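Local coordinates for gene 2 protein (Enterobacteria phage Sf6, PDB 5C12) that forms the nuclease domain of the large terminase subunit, the viral DNA-packaging enzyme, and binds metal ions at an active site thought to use two-metal-ion catalysis, at residues A[24-27]-A[28-32]; A[79-82]-A[83-86]; A[85-88]-A[89-93]; A[112-115]-A[116-120]; A[200-203]-A[204-207]. The protein carries 1 engineered substitution. One frame throughout, in Å; residues are numbered along the deposited sequence. Where two conformers were deposited one is given.

Overall arrangement
All five contacts are local, each made within one helix or at its start. Contacts 2 and 3 share helix 82-95, contact 2 capping its start and contact 3 following its next turns, and contact 4 on helix 113-119 packs against both. This trio lies across the chain's centre from contact 1 on helix 26-32, whose Ala-32 bonds to Phe-201 of contact 5. Every contact mixes buried and exposed residues. Aspartate caps mark contacts 2 and 5, arginine-glutamate salt bridges contacts 1 and 4, and threonine hydroxyls on backbone carbonyls contacts 3 and 4. Contact 2 approaches the magnesium site, whereas contact 5 lies away from the annotated sites.

Contact 1. Residues A[24-27]-A[28-32]; sequences IKRE and WLEAA
Trp-28 lies flat against Lys-25, whose CB stands over the five-membered ring, 3.5 Å from its centroid and 6° off the ring normal, a CH-pi contact. The backbone N of Lys-25 lies over the same ring system, while Ile-24 CA approaches CZ3 obliquely. Having CG anti to the carbonyl carbon (chi1 -54°) swings the indole back toward the start of the helix, where Lys-25 holds the N-cap position. Leu-29 packs its branch point on Ile-24: Leu-29 CG is 3.9 Å from Ile-24 CG2, the two side chains at about a right angle, and Leu-29 N gives Lys-25 O a weak bond. Glu-30 closes a salt bridge one turn back. Its OE2 takes both NE of Arg-26, at 2.8 Å, and NH2 of Arg-26, at 3.0 Å, so the arginine grips one oxygen side-on, with guanidinium and carboxylate nearly coplanar. Arg-26 NH2 also pairs with Glu-212, which helps fix the plane of the group. Ala-31 N donates to Glu-27 O at 3.0 Å, continuing the helical ladder. Leu-29 faces Phe-215 and Leu-218 of helix 208-218 and Leu-180 of helix 168-189, Trp-28 meets Tyr-181 and Tyr-184, and Ala-32 bonds by its backbone to Phe-201 of strand 200-201.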
loop_
_atom_site.group_PDB
_atom_site.type_symbol
_atom_site.label_atom_id
_atom_site.label_comp_id
_atom_site.label_asym_id
_atom_site.label_seq_id
_atom_site.Cartn_x
_atom_site.Cartn_y
_atom_site.Cartn_z
ATOM N N ILE A 24 -10.117 0.430 -8.140
ATOM C CA ILE A 24 -10.524 -0.591 -7.168
ATOM C C ILE A 24 -12.012 -0.472 -6.869
ATOM O O ILE A 24 -12.499 0.609 -6.564
ATOM C CB ILE A 24 -9.719 -0.477 -5.856
ATOM C CG1 ILE A 24 -8.286 -0.940 -6.103
ATOM C CG2 ILE A 24 -10.350 -1.307 -4.733
ATOM C CD1 ILE A 24 -7.288 -0.458 -5.042
ATOM N N LYS A 25 -12.725 -1.586 -7.038
ATOM C CA LYS A 25 -14.143 -1.686 -6.740
ATOM C C LYS A 25 -14.399 -2.015 -5.279
ATOM O O LYS A 25 -13.747 -2.870 -4.699
ATOM C CB LYS A 25 -14.790 -2.766 -7.622
ATOM C CG LYS A 25 -14.812 -2.406 -9.090
ATOM C CD LYS A 25 -15.982 -1.462 -9.412
ATOM C CE LYS A 25 -15.979 -1.083 -10.876
ATOM N NZ LYS A 25 -14.662 -0.555 -11.331
ATOM N N ARG A 26 -15.403 -1.355 -4.710
ATOM C CA ARG A 26 -15.773 -1.602 -3.340
ATOM C C ARG A 26 -16.135 -3.068 -3.124
ATOM O O ARG A 26 -15.809 -3.642 -2.098
ATOM C CB ARG A 26 -16.943 -0.696 -2.968
ATOM C CG ARG A 26 -17.412 -0.867 -1.556
ATOM C CD ARG A 26 -16.368 -0.394 -0.599
ATOM N NE ARG A 26 -16.756 -0.653 0.777
ATOM C CZ ARG A 26 -16.768 0.256 1.742
ATOM N NH1 ARG A 26 -16.401 1.516 1.513
ATOM N NH2 ARG A 26 -17.141 -0.113 2.957
ATOM N N GLU A 27 -16.841 -3.672 -4.071
ATOM C CA GLU A 27 -17.181 -5.078 -3.927
ATOM C C GLU A 27 -15.961 -5.971 -3.725
ATOM O O GLU A 27 -16.046 -6.969 -3.012
ATOM C CB GLU A 27 -17.979 -5.575 -5.136
ATOM C CG GLU A 27 -19.439 -5.271 -5.051
ATOM C CD GLU A 27 -20.103 -5.917 -3.858
ATOM O OE1 GLU A 27 -20.202 -7.166 -3.816
ATOM O OE2 GLU A 27 -20.538 -5.171 -2.966
ATOM N N TRP A 28 -14.836 -5.653 -4.377
ATOM C CA TRP A 28 -13.635 -6.448 -4.198
ATOM C C TRP A 28 -13.152 -6.341 -2.751
ATOM O O TRP A 28 -12.680 -7.305 -2.153
ATOM C CB TRP A 28 -12.489 -5.984 -5.099
ATOM C CG TRP A 28 -12.778 -5.897 -6.577
ATOM C CD1 TRP A 28 -13.856 -6.403 -7.253
ATOM C CD2 TRP A 28 -11.955 -5.264 -7.558
ATOM N NE1 TRP A 28 -13.754 -6.109 -8.598
ATOM C CE2 TRP A 28 -12.594 -5.410 -8.806
ATOM C CE3 TRP A 28 -10.735 -4.580 -7.499
ATOM C CZ2 TRP A 28 -12.051 -4.904 -9.986
ATOM C CZ3 TRP A 28 -10.205 -4.072 -8.660
ATOM C CH2 TRP A 28 -10.867 -4.228 -9.890
ATOM N N LEU A 29 -13.245 -5.139 -2.196
ATOM C CA LEU A 29 -12.800 -4.900 -0.815
ATOM C C LEU A 29 -13.676 -5.654 0.188
ATOM O O LEU A 29 -13.180 -6.232 1.157
ATOM C CB LEU A 29 -12.803 -3.398 -0.506
ATOM C CG LEU A 29 -11.863 -2.569 -1.393
ATOM C CD1 LEU A 29 -12.141 -1.087 -1.184
ATOM C CD2 LEU A 29 -10.410 -2.899 -1.097
ATOM N N GLU A 30 -14.976 -5.657 -0.054
ATOM C CA GLU A 30 -15.877 -6.413 0.798
ATOM C C GLU A 30 -15.563 -7.917 0.710
ATOM O O GLU A 30 -15.510 -8.603 1.729
ATOM C CB GLU A 30 -17.325 -6.156 0.402
ATOM C CG GLU A 30 -17.810 -4.714 0.532
ATOM C CD GLU A 30 -17.751 -4.199 1.957
ATOM O OE1 GLU A 30 -17.751 -5.020 2.902
ATOM O OE2 GLU A 30 -17.690 -2.963 2.126
ATOM N N ALA A 31 -15.361 -8.423 -0.505
ATOM C CA ALA A 31 -14.993 -9.843 -0.692
ATOM C C ALA A 31 -13.674 -10.173 0.014
ATOM O O ALA A 31 -13.521 -11.231 0.636
ATOM C CB ALA A 31 -14.887 -10.177 -2.162
ATOM N N ALA A 32 -12.716 -9.257 -0.078
ATOM C CA ALA A 32 -11.403 -9.462 0.495
ATOM C C ALA A 32 -11.382 -9.390 2.007
ATOM O O ALA A 32 -10.410 -9.816 2.631
ATOM C CB ALA A 32 -10.429 -8.451 -0.069
#

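Contact 2. Residues A[79-82]-A[83-86]; sequences LMDI and NEGA
The backbone turns from an extended Met-80 through the N-cap residue Asp-81 into helix 82-95, where Gly-85 N bonds to Asp-81 O at 2.8 Å and Ala-86 N to Ile-82 O at 3.1 Å. Asp-81 and Glu-84 form a capping box. In one direction Glu-84 N donates to Asp-81 OD1 over 2.8 Å, almost straight at 176°; in the other, Asp-81 N reaches Glu-84 OE1 at 3.0 Å, on the anti side of that oxygen and slightly out of the carboxylate plane. The aspartate can reach forward over the helix start because its CG sits between the backbone N and carbonyl carbon (chi1 71°). This places the two carboxylates in a stack with planes 30° apart, and Asp-81 OD1 only 3.8 Å from Glu-84 OE1. The like charges are probably eased by the amide donors and by a water that gives a 2.7 Å bond to Glu-84 OE1. Met-80 crosses Glu-84 at a slant, its CB on Glu-84 CB, and Met-80 CE lies 3.8 Å from Gly-85 CA. Beyond the cap, Ile-82 packs on Pro-53, Val-108 and Leu-112, near the metal site, while Asn-83 O receives Gln-115 NE2 from helix 113-119, so the start of helix 82-95 is fastened to its neighbour.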
loop_
_atom_site.group_PDB
_atom_site.type_symbol
_atom_site.label_atom_id
_atom_site.label_comp_id
_atom_site.label_asym_id
_atom_site.label_seq_id
_atom_site.Cartn_x
_atom_site.Cartn_y
_atom_site.Cartn_z
ATOM N N LEU A 79 -2.013 14.598 14.484
ATOM C CA LEU A 79 -1.435 15.695 15.263
ATOM C C LEU A 79 0.034 15.497 15.581
ATOM O O LEU A 79 0.505 15.864 16.673
ATOM C CB LEU A 79 -2.221 15.909 16.553
ATOM C CG LEU A 79 -3.714 16.206 16.362
ATOM C CD1 LEU A 79 -4.378 16.607 17.696
ATOM C CD2 LEU A 79 -3.970 17.270 15.295
ATOM N N MET A 80 0.754 14.966 14.601
ATOM C CA MET A 80 2.190 14.759 14.732
ATOM C C MET A 80 2.971 15.517 13.672
ATOM O O MET A 80 2.530 15.640 12.537
ATOM C CB MET A 80 2.471 13.270 14.604
ATOM C CG MET A 80 1.982 12.523 15.827
ATOM S SD MET A 80 2.556 10.850 15.879
ATOM C CE MET A 80 1.765 10.422 14.411
ATOM N N ASP A 81 4.131 16.035 14.056
ATOM C CA ASP A 81 5.068 16.517 13.061
ATOM C C ASP A 81 5.756 15.339 12.372
ATOM O O ASP A 81 5.506 14.163 12.676
ATOM C CB ASP A 81 6.064 17.544 13.655
ATOM C CG ASP A 81 7.088 16.940 14.604
ATOM O OD1 ASP A 81 7.495 15.776 14.457
ATOM O OD2 ASP A 81 7.558 17.689 15.481
ATOM N N ILE A 82 6.584 15.640 11.381
ATOM C CA ILE A 82 7.133 14.593 10.553
ATOM C C ILE A 82 7.980 13.609 11.347
ATOM O O ILE A 82 7.965 12.415 11.076
ATOM C CB ILE A 82 7.934 15.184 9.365
ATOM C CG1 ILE A 82 8.386 14.085 8.410
ATOM C CG2 ILE A 82 9.133 15.929 9.837
ATOM C CD1 ILE A 82 7.441 13.864 7.289
ATOM N N ASN A 83 8.730 14.110 12.325
ATOM C CA ASN A 83 9.585 13.229 13.112
ATOM C C ASN A 83 8.804 12.390 14.119
ATOM O O ASN A 83 9.082 11.205 14.286
ATOM C CB ASN A 83 10.698 14.033 13.783
ATOM C CG ASN A 83 11.508 14.819 12.779
ATOM O OD1 ASN A 83 11.434 16.045 12.734
ATOM N ND2 ASN A 83 12.246 14.109 11.930
ATOM N N GLU A 84 7.797 12.986 14.754
ATOM C CA GLU A 84 6.906 12.230 15.621
ATOM C C GLU A 84 6.192 11.145 14.820
ATOM O O GLU A 84 6.031 10.004 15.260
ATOM C CB GLU A 84 5.876 13.165 16.269
ATOM C CG GLU A 84 6.489 14.139 17.252
ATOM C CD GLU A 84 5.516 15.197 17.730
ATOM O OE1 GLU A 84 4.639 15.605 16.949
ATOM O OE2 GLU A 84 5.633 15.616 18.892
ATOM N N GLY A 85 5.796 11.490 13.605
ATOM C CA GLY A 85 5.164 10.525 12.735
ATOM C C GLY A 85 6.056 9.323 12.419
ATOM O O GLY A 85 5.625 8.164 12.437
ATOM N N ALA A 86 7.328 9.575 12.129
ATOM C CA ALA A 86 8.219 8.466 11.830
ATOM C C ALA A 86 8.498 7.631 13.085
ATOM O O ALA A 86 8.668 6.425 13.002
ATOM C CB ALA A 86 9.527 8.988 11.218
HETATM O O HOH W 1 3.275 17.930 16.964
#

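Contact 3. Residues A[85-88]-A[89-93]; sequences GADW and ATSLA
Trp-88 and Leu-92 come together through different first torsions: Trp-88 CG is anti to the backbone N (chi1 164°), whereas the leucine CG is anti to its carbonyl carbon (chi1 -74°) and leans back toward the preceding turn. Leu-92 CD1 consequently lies 3.4 Å above the indole plane, offset toward the rim, at 3.6 Å from both Trp-88 NE1 and Trp-88 CE2. Ala-89 CB adds a lighter apolar contact, 4.0 Å from Trp-88 CE3. Polar contacts occupy another side of the helix. Thr-90 OG1 donates to Ala-86 O at 2.8 Å while Thr-90 N donates to the same oxygen at 2.9 Å. One carbonyl thus serves two donors from a single residue. A water gathers the neighbouring groups, donating to Asp-87 OD1 and to Thr-90 OG1 and bonding to Ser-91 OG, so that it links three polar side chains. The apolar flank settles on the sheet, Trp-88, Ala-89 and Leu-92 against Tyr-63, and Thr-90 meets Thr-116 and Ala-119 of helix 113-119. The pattern is that of an amphipathic helix lying on the central mixed sheet of an alpha/beta nuclease domain.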
loop_
_atom_site.group_PDB
_atom_site.type_symbol
_atom_site.label_atom_id
_atom_site.label_comp_id
_atom_site.label_asym_id
_atom_site.label_seq_id
_atom_site.Cartn_x
_atom_site.Cartn_y
_atom_site.Cartn_z
ATOM N N GLY A 85 5.796 11.490 13.605
ATOM C CA GLY A 85 5.164 10.525 12.735
ATOM C C GLY A 85 6.056 9.323 12.419
ATOM O O GLY A 85 5.625 8.164 12.437
ATOM N N ALA A 86 7.328 9.575 12.129
ATOM C CA ALA A 86 8.219 8.466 11.830
ATOM C C ALA A 86 8.498 7.631 13.085
ATOM O O ALA A 86 8.668 6.425 13.002
ATOM C CB ALA A 86 9.527 8.988 11.218
ATOM N N ASP A 87 8.562 8.267 14.241
ATOM C CA ASP A 87 8.717 7.529 15.500
ATOM C C ASP A 87 7.510 6.616 15.704
ATOM O O ASP A 87 7.628 5.440 16.048
ATOM C CB ASP A 87 8.814 8.474 16.677
ATOM C CG ASP A 87 9.067 7.745 17.979
ATOM O OD1 ASP A 87 9.979 6.890 18.010
ATOM O OD2 ASP A 87 8.354 8.021 18.970
ATOM N N TRP A 88 6.333 7.175 15.476
ATOM C CA TRP A 88 5.095 6.413 15.588
ATOM C C TRP A 88 5.083 5.198 14.666
ATOM O O TRP A 88 4.783 4.069 15.084
ATOM C CB TRP A 88 3.930 7.363 15.308
ATOM C CG TRP A 88 2.602 6.678 15.000
ATOM C CD1 TRP A 88 1.762 6.067 15.897
ATOM C CD2 TRP A 88 1.959 6.604 13.734
ATOM N NE1 TRP A 88 0.649 5.589 15.239
ATOM C CE2 TRP A 88 0.739 5.919 13.921
ATOM C CE3 TRP A 88 2.294 7.030 12.443
ATOM C CZ2 TRP A 88 -0.130 5.655 12.875
ATOM C CZ3 TRP A 88 1.432 6.762 11.418
ATOM C CH2 TRP A 88 0.237 6.067 11.637
ATOM N N ALA A 89 5.407 5.410 13.391
ATOM C CA ALA A 89 5.306 4.356 12.400
ATOM C C ALA A 89 6.364 3.283 12.589
ATOM O O ALA A 89 6.093 2.101 12.435
ATOM C CB ALA A 89 5.424 4.941 11.026
ATOM N N THR A 90 7.582 3.698 12.925
ATOM C CA THR A 90 8.633 2.715 13.148
ATOM C C THR A 90 8.363 1.909 14.412
ATOM O O THR A 90 8.650 0.718 14.468
ATOM C CB THR A 90 10.055 3.347 13.200
ATOM O OG1 THR A 90 10.127 4.377 14.191
ATOM C CG2 THR A 90 10.419 3.920 11.820
ATOM N N SER A 91 7.804 2.551 15.431
ATOM C CA SER A 91 7.405 1.818 16.629
ATOM C C SER A 91 6.311 0.803 16.310
ATOM O O SER A 91 6.346 -0.316 16.807
ATOM C CB SER A 91 6.958 2.779 17.716
ATOM O OG SER A 91 8.094 3.428 18.264
ATOM N N LEU A 92 5.349 1.166 15.469
ATOM C CA LEU A 92 4.354 0.180 15.010
ATOM C C LEU A 92 5.004 -0.981 14.259
ATOM O O LEU A 92 4.642 -2.139 14.459
ATOM C CB LEU A 92 3.251 0.823 14.155
ATOM C CG LEU A 92 2.216 1.652 14.929
ATOM C CD1 LEU A 92 1.303 2.324 13.919
ATOM C CD2 LEU A 92 1.438 0.787 15.898
ATOM N N ALA A 93 5.974 -0.679 13.403
ATOM C CA ALA A 93 6.657 -1.720 12.657
ATOM C C ALA A 93 7.348 -2.697 13.613
ATOM O O ALA A 93 7.323 -3.919 13.420
ATOM C CB ALA A 93 7.663 -1.100 11.688
HETATM O O HOH W 2 10.493 4.108 16.891
#

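Contact 4. Residues A[112-115]-A[116-120]; sequences LRRQ and TTEAF
Over one face of the Arg-113 guanidinium, in one of the two conformers of this side chain, lies the Thr-117 methyl, with Thr-117 CG2 3.9 Å from Arg-113 NE, a tentative contact; Glu-118 OE2 stands near the edge of the Arg-114 guanidinium. The second pairing is a salt bridge, with Arg-114 NE donating to Glu-118 OE2 at 3.0 Å. It is less regular than a coplanar pair: the two planes are 74° apart, the oxygen is met from above the carboxylate plane, and the N-H...O angle is 145°. The arginine folds along the helix to its partner by a bend at chi3 (131°). Thr-116 secures the first turn, its N and OG1 both donating to Leu-112 O, at 2.9 Å from N and 2.7 Å from OG1; the hydroxyl arrives from above the carbonyl plane. Thr-117 OG1 lies 3.1 Å from the carbonyl oxygens of both Arg-113 and Arg-114. Outside the helix, Arg-113 NH1 bonds to Ala-127 O in the same conformer, and Leu-112 rests on Trp-103 of strand 100-104. The helix lies beside helix 82-95 and reaches strand 126-130, as befits the connecting helix of a beta-alpha-beta unit running from strand 100-104 to strand 126-130.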
loop_
_atom_site.group_PDB
_atom_site.type_symbol
_atom_site.label_atom_id
_atom_site.label_comp_id
_atom_site.label_asym_id
_atom_site.label_seq_id
_atom_site.Cartn_x
_atom_site.Cartn_y
_atom_site.Cartn_z
ATOM N N LEU A 112 14.016 11.279 6.105
ATOM C CA LEU A 112 13.758 10.434 7.272
ATOM C C LEU A 112 14.636 9.189 7.412
ATOM O O LEU A 112 14.463 8.422 8.355
ATOM C CB LEU A 112 12.293 9.985 7.266
ATOM C CG LEU A 112 11.299 11.115 7.511
ATOM C CD1 LEU A 112 9.869 10.599 7.363
ATOM C CD2 LEU A 112 11.506 11.706 8.885
ATOM N N ARG A 113 15.608 8.964 6.535
ATOM C CA ARG A 113 16.323 7.695 6.614
ATOM C C ARG A 113 17.148 7.577 7.895
ATOM O O ARG A 113 17.149 6.528 8.508
ATOM C CB ARG A 113 17.211 7.405 5.401
ATOM C CG ARG A 113 17.801 6.008 5.517
ATOM C CD ARG A 113 18.627 5.497 4.342
ATOM N NE ARG A 113 18.922 4.079 4.573
ATOM C CZ ARG A 113 18.081 3.084 4.298
ATOM N NH1 ARG A 113 16.943 3.335 3.698
ATOM N NH2 ARG A 113 18.412 1.835 4.570
ATOM N N ARG A 114 17.847 8.630 8.308
ATOM C CA ARG A 114 18.650 8.523 9.522
ATOM C C ARG A 114 17.785 8.156 10.734
ATOM O O ARG A 114 18.110 7.244 11.493
ATOM C CB ARG A 114 19.417 9.826 9.778
ATOM C CG ARG A 114 20.111 9.845 11.096
ATOM C CD ARG A 114 20.741 11.231 11.383
ATOM N NE ARG A 114 20.336 11.599 12.726
ATOM C CZ ARG A 114 19.597 12.649 13.037
ATOM N NH1 ARG A 114 19.241 13.539 12.115
ATOM N NH2 ARG A 114 19.297 12.877 14.304
ATOM N N GLN A 115 16.662 8.845 10.905
ATOM C CA GLN A 115 15.803 8.582 12.043
ATOM C C GLN A 115 15.243 7.177 11.960
ATOM O O GLN A 115 15.115 6.473 12.960
ATOM C CB GLN A 115 14.664 9.591 12.104
ATOM C CG GLN A 115 13.701 9.325 13.239
ATOM C CD GLN A 115 12.555 10.308 13.276
ATOM O OE1 GLN A 115 12.507 11.264 12.493
ATOM N NE2 GLN A 115 11.638 10.099 14.213
ATOM N N THR A 116 14.887 6.772 10.755
ATOM C CA THR A 116 14.319 5.455 10.556
ATOM C C THR A 116 15.314 4.362 10.894
ATOM O O THR A 116 14.984 3.420 11.623
ATOM C CB THR A 116 13.815 5.313 9.132
ATOM O OG1 THR A 116 12.817 6.312 8.896
ATOM C CG2 THR A 116 13.249 3.950 8.894
ATOM N N THR A 117 16.542 4.488 10.397
ATOM C CA THR A 117 17.546 3.474 10.690
ATOM C C THR A 117 17.933 3.466 12.175
ATOM O O THR A 117 18.143 2.404 12.752
ATOM C CB THR A 117 18.783 3.599 9.776
ATOM O OG1 THR A 117 19.344 4.901 9.900
ATOM C CG2 THR A 117 18.391 3.347 8.333
ATOM N N GLU A 118 17.968 4.636 12.813
ATOM C CA GLU A 118 18.166 4.711 14.263
ATOM C C GLU A 118 17.084 3.943 15.011
ATOM O O GLU A 118 17.348 3.259 16.006
ATOM C CB GLU A 118 18.178 6.176 14.750
ATOM C CG GLU A 118 19.390 7.002 14.312
ATOM C CD GLU A 118 19.292 8.497 14.696
ATOM O OE1 GLU A 118 18.211 8.929 15.162
ATOM O OE2 GLU A 118 20.292 9.243 14.523
ATOM N N ALA A 119 15.857 4.042 14.521
ATOM C CA ALA A 119 14.750 3.432 15.231
ATOM C C ALA A 119 14.861 1.916 15.214
ATOM O O ALA A 119 14.445 1.239 16.164
ATOM C CB ALA A 119 13.445 3.874 14.618
ATOM N N PHE A 120 15.437 1.396 14.142
ATOM C CA PHE A 120 15.546 -0.047 13.932
ATOM C C PHE A 120 16.928 -0.575 14.341
ATOM O O PHE A 120 17.224 -1.734 14.096
ATOM C CB PHE A 120 15.280 -0.389 12.462
ATOM C CG PHE A 120 13.878 -0.076 11.981
ATOM C CD1 PHE A 120 12.780 -0.178 12.826
ATOM C CD2 PHE A 120 13.661 0.316 10.674
ATOM C CE1 PHE A 120 11.501 0.093 12.361
ATOM C CE2 PHE A 120 12.374 0.580 10.205
ATOM C CZ PHE A 120 11.306 0.497 11.065
#

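Contact 5. Residues A[200-203]-A[204-207]; sequences SFDK and EAIG
The chain leaves strand 200-201 with Phe-201 still extended, turns at the N-cap Asp-202, and makes the short helix 203-206, after which Gly-207 takes a positive phi (97°) and stands at the N-cap position of helix 208-218. Two backbone bonds span this turn: Ile-206 N to Asp-202 O at 2.9 Å and Gly-207 N to Lys-203 O at 2.8 Å. Asp-202 also uses its side chain, OD1 accepting from Ala-205 N at 3.2 Å. That donor comes from well above the carboxylate plane, 62° out of it, so the group lies over the helix start with its flat side turned to the amide. The carboxylate carbon also rests on the Ala-205 methyl, Asp-202 CG being 3.5 Å from Ala-205 CB. A water extends the cap, donating to Asp-202 OD1 at 2.7 Å and accepting from Glu-204 N at 3.0 Å. On the inner side Ile-206 extends CD1 to Phe-201, 4.0 Å from Phe-201 CB and near the plane of the ring at its edge. CG1 of Ile-206 is anti to the carbonyl carbon (chi1 -69°), which carries the methyl end back over the Asp-202 carbonyl. Val-71 and Leu-211 also touch both Phe-201 and Ile-206, and the Phe-201 ring meets Phe-215 edge-to-face. Lys-203, fully extended, bridges to Glu-208 at the start of helix 208-218. The aspartate over the helix start is consistent with a charge-dipole attraction, which would probably favour its ionised form, while the apolar pair beside it ties the short helix to the sheet edge.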
loop_
_atom_site.group_PDB
_atom_site.type_symbol
_atom_site.label_atom_id
_atom_site.label_comp_id
_atom_site.label_asym_id
_atom_site.label_seq_id
_atom_site.Cartn_x
_atom_site.Cartn_y
_atom_site.Cartn_z
ATOM N N SER A 200 -6.087 -10.473 1.781
ATOM C CA SER A 200 -7.161 -10.534 2.756
ATOM C C SER A 200 -7.018 -9.435 3.783
ATOM O O SER A 200 -5.914 -9.139 4.248
ATOM C CB SER A 200 -7.155 -11.890 3.452
ATOM O OG SER A 200 -8.241 -11.997 4.368
ATOM N N PHE A 201 -8.132 -8.820 4.175
ATOM C CA PHE A 201 -8.120 -7.922 5.315
ATOM C C PHE A 201 -8.578 -8.635 6.588
ATOM O O PHE A 201 -9.690 -9.106 6.675
ATOM C CB PHE A 201 -8.993 -6.690 5.056
ATOM C CG PHE A 201 -8.563 -5.907 3.855
ATOM C CD1 PHE A 201 -7.477 -5.059 3.934
ATOM C CD2 PHE A 201 -9.245 -6.031 2.653
ATOM C CE1 PHE A 201 -7.057 -4.359 2.812
ATOM C CE2 PHE A 201 -8.828 -5.346 1.540
ATOM C CZ PHE A 201 -7.743 -4.493 1.623
ATOM N N ASP A 202 -7.711 -8.738 7.573
ATOM C CA ASP A 202 -8.097 -9.337 8.848
ATOM C C ASP A 202 -8.923 -8.320 9.633
ATOM O O ASP A 202 -8.378 -7.459 10.325
ATOM C CB ASP A 202 -6.854 -9.771 9.602
ATOM C CG ASP A 202 -7.170 -10.573 10.849
ATOM O OD1 ASP A 202 -8.253 -10.394 11.437
ATOM O OD2 ASP A 202 -6.306 -11.370 11.254
ATOM N N LYS A 203 -10.241 -8.410 9.508
ATOM C CA LYS A 203 -11.117 -7.390 10.039
ATOM C C LYS A 203 -11.007 -7.275 11.561
ATOM O O LYS A 203 -10.992 -6.168 12.095
ATOM C CB LYS A 203 -12.576 -7.655 9.631
ATOM C CG LYS A 203 -13.559 -6.592 10.151
ATOM C CD LYS A 203 -14.960 -6.786 9.602
ATOM C CE LYS A 203 -15.876 -5.656 10.053
ATOM N NZ LYS A 203 -17.249 -5.786 9.498
ATOM N N GLU A 204 -10.905 -8.403 12.258
ATOM C CA GLU A 204 -10.798 -8.363 13.711
ATOM C C GLU A 204 -9.510 -7.676 14.151
ATOM O O GLU A 204 -9.516 -6.907 15.101
ATOM C CB GLU A 204 -10.848 -9.767 14.301
ATOM C CG GLU A 204 -10.919 -9.772 15.820
ATOM C CD GLU A 204 -11.042 -11.169 16.398
ATOM O OE1 GLU A 204 -11.835 -11.966 15.855
ATOM O OE2 GLU A 204 -10.338 -11.467 17.390
ATOM N N ALA A 205 -8.416 -7.937 13.436
ATOM C CA ALA A 205 -7.121 -7.361 13.796
ATOM C C ALA A 205 -7.077 -5.878 13.471
ATOM O O ALA A 205 -6.530 -5.076 14.233
ATOM C CB ALA A 205 -5.986 -8.103 13.052
ATOM N N ILE A 206 -7.634 -5.510 12.326
ATOM C CA ILE A 206 -7.511 -4.149 11.832
ATOM C C ILE A 206 -8.490 -3.229 12.544
ATOM O O ILE A 206 -8.180 -2.082 12.849
ATOM C CB ILE A 206 -7.803 -4.078 10.332
ATOM C CG1 ILE A 206 -6.695 -4.782 9.530
ATOM C CG2 ILE A 206 -7.963 -2.640 9.895
ATOM C CD1 ILE A 206 -7.059 -5.020 8.080
ATOM N N GLY A 207 -9.685 -3.748 12.767
ATOM C CA GLY A 207 -10.772 -2.971 13.353
ATOM C C GLY A 207 -11.676 -2.442 12.260
ATOM O O GLY A 207 -11.212 -1.969 11.222
HETATM O O HOH W 3 -10.812 -11.198 11.086
#